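Local coordinates for protein putative glycosyl hydrolase (Bacteroides thetaiotaomicron VPI-5482, PDB 3K11) that probably hydrolyses glycosidic bonds as a putative member of glycosyl hydrolase family 88, its substrate not established, at residues N172-D175 against F176-K180. Residues are numbered along the deposited sequence; the frame is centred on the assembly and turned at random.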
loop_
_atom_site.group_PDB
_atom_site.type_symbol
_atom_site.label_atom_id
_atom_site.label_comp_id
_atom_site.label_asym_id
_atom_site.label_seq_id
_atom_site.Cartn_x
_atom_site.Cartn_y
_atom_site.Cartn_z
ATOM N N ASN A 172 -15.729 4.337 43.787
ATOM C CA ASN A 172 -14.373 4.895 43.858
ATOM C C ASN A 172 -13.776 5.080 42.465
ATOM O O ASN A 172 -13.196 6.088 42.141
ATOM C CB ASN A 172 -13.484 3.962 44.678
ATOM C CG ASN A 172 -12.115 4.541 44.961
ATOM O OD1 ASN A 172 -12.016 5.645 45.474
ATOM N ND2 ASN A 172 -11.059 3.789 44.658
ATOM N N TYR A 173 -13.871 4.043 41.660
ATOM C CA TYR A 173 -13.371 4.103 40.304
ATOM C C TYR A 173 -14.067 5.197 39.515
ATOM O O TYR A 173 -13.432 6.021 38.829
ATOM C CB TYR A 173 -13.626 2.778 39.623
ATOM C CG TYR A 173 -12.624 1.656 39.875
ATOM C CD1 TYR A 173 -11.258 1.884 39.921
ATOM C CD2 TYR A 173 -13.064 0.341 39.938
ATOM C CE1 TYR A 173 -10.355 0.821 40.076
ATOM C CE2 TYR A 173 -12.199 -0.703 40.109
ATOM C CZ TYR A 173 -10.842 -0.467 40.178
ATOM O OH TYR A 173 -9.979 -1.552 40.283
ATOM N N PHE A 174 -15.378 5.223 39.603
ATOM C CA PHE A 174 -16.136 6.183 38.779
ATOM C C PHE A 174 -15.983 7.615 39.261
ATOM O O PHE A 174 -15.945 8.534 38.468
ATOM C CB PHE A 174 -17.619 5.852 38.709
ATOM C CG PHE A 174 -18.283 6.483 37.526
ATOM C CD1 PHE A 174 -18.033 6.003 36.269
ATOM C CD2 PHE A 174 -19.039 7.628 37.667
ATOM C CE1 PHE A 174 -18.580 6.610 35.169
ATOM C CE2 PHE A 174 -19.620 8.222 36.580
ATOM C CZ PHE A 174 -19.388 7.718 35.321
ATOM N N ASP A 175 -15.857 7.814 40.560
ATOM C CA ASP A 175 -15.571 9.155 41.048
ATOM C C ASP A 175 -14.283 9.654 40.399
ATOM O O ASP A 175 -14.192 10.811 39.948
ATOM C CB ASP A 175 -15.395 9.150 42.545
ATOM C CG ASP A 175 -15.044 10.548 43.114
ATOM O OD1 ASP A 175 -15.663 11.540 42.748
ATOM O OD2 ASP A 175 -14.159 10.631 43.955
ATOM N N PHE A 176 -13.260 8.798 40.357
ATOM C CA PHE A 176 -12.027 9.193 39.637
ATOM C C PHE A 176 -12.287 9.552 38.164
ATOM O O PHE A 176 -11.844 10.588 37.663
ATOM C CB PHE A 176 -10.900 8.153 39.704
ATOM C CG PHE A 176 -9.760 8.538 38.816
ATOM C CD1 PHE A 176 -8.815 9.440 39.257
ATOM C CD2 PHE A 176 -9.696 8.077 37.529
ATOM C CE1 PHE A 176 -7.821 9.854 38.398
ATOM C CE2 PHE A 176 -8.709 8.532 36.670
ATOM C CZ PHE A 176 -7.813 9.431 37.113
ATOM N N ILE A 177 -12.938 8.654 37.450
ATOM C CA ILE A 177 -13.180 8.842 36.023
ATOM C C ILE A 177 -13.891 10.149 35.757
ATOM O O ILE A 177 -13.446 10.965 34.925
ATOM C CB ILE A 177 -13.994 7.647 35.443
ATOM C CG1 ILE A 177 -13.143 6.363 35.492
ATOM C CG2 ILE A 177 -14.500 7.899 33.984
ATOM C CD1 ILE A 177 -13.944 5.104 35.302
ATOM N N ILE A 178 -15.008 10.356 36.457
ATOM C CA ILE A 178 -15.916 11.432 36.080
ATOM C C ILE A 178 -15.563 12.765 36.679
ATOM O O ILE A 178 -15.860 13.808 36.070
ATOM C CB ILE A 178 -17.415 11.043 36.359
ATOM C CG1 ILE A 178 -18.318 11.697 35.310
ATOM C CG2 ILE A 178 -17.795 11.343 37.838
ATOM C CD1 ILE A 178 -18.193 11.101 33.912
ATOM N N ASN A 179 -14.907 12.758 37.829
ATOM C CA ASN A 179 -14.556 13.976 38.519
ATOM C C ASN A 179 -13.075 14.357 38.613
ATOM O O ASN A 179 -12.769 15.521 38.795
ATOM C CB ASN A 179 -15.072 13.890 39.957
ATOM C CG ASN A 179 -16.577 13.799 40.036
ATOM O OD1 ASN A 179 -17.255 14.535 39.361
ATOM N ND2 ASN A 179 -17.093 12.954 40.904
ATOM N N LYS A 180 -12.167 13.397 38.544
ATOM C CA LYS A 180 -10.761 13.661 38.729
ATOM C C LYS A 180 -9.881 13.572 37.492
ATOM O O LYS A 180 -8.898 14.302 37.375
ATOM C CB LYS A 180 -10.246 12.712 39.773
ATOM C CG LYS A 180 -10.942 12.925 41.123
ATOM C CD LYS A 180 -10.283 12.069 42.175
ATOM C CE LYS A 180 -10.966 12.253 43.556
ATOM N NZ LYS A 180 -10.358 11.339 44.607
#
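Four successive i to i+4 bonds tie N172, Y173, F174 and D175 to F176, I177, I178 and N179, the shortest being I178 N to F174 O at 2.9 Å. All these residues lie on helix 167-180, and K180 N likewise bonds back to F176 O.

On the more open side, D175 uses both carboxylate oxygens. Its CG lies anti to the backbone N (chi1 178°), which brings the carboxylate back over the following turn, where N179 and K180 reach it. There N179 ND2 donates to D175 OD1 at 2.7 Å, a nearly straight bond that meets the oxygen close to its C-O axis and keeps within the amide plane of N179; the carboxylate and amide planes are nonetheless turned 65° apart. The other oxygen faces K180, whose extended chain runs back until CE is 3.6 Å from D175 OD2 and NZ makes a long salt bridge to the same atom at 3.9 Å. With an alanine at D175, the N179 amide is likely to be free to turn and the K180 ammonium to lose this carboxylate.

The inward side is apolar. F174 slants across I178, its CE2 3.6 Å from I178 CB, with CZ near I178 CD1 at 3.9 Å. I177 touches the same ring more loosely, CD1 to F174 CD1 at 4.3 Å.

Both isoleucines and F174 pack on helix 202-217, through A210, V211 and M214, and Y225 in helix 222-240 meets the F174 ring edge-to-face. Y173 lies instead against helix 148-160, at V150, C151 and M154, while F176 rests on P141 and E181. Helix 167-180 is thus flanked by helices 148-160 and 202-217, packing consistent with the (alpha/alpha)6 six-hairpin barrel of family 88.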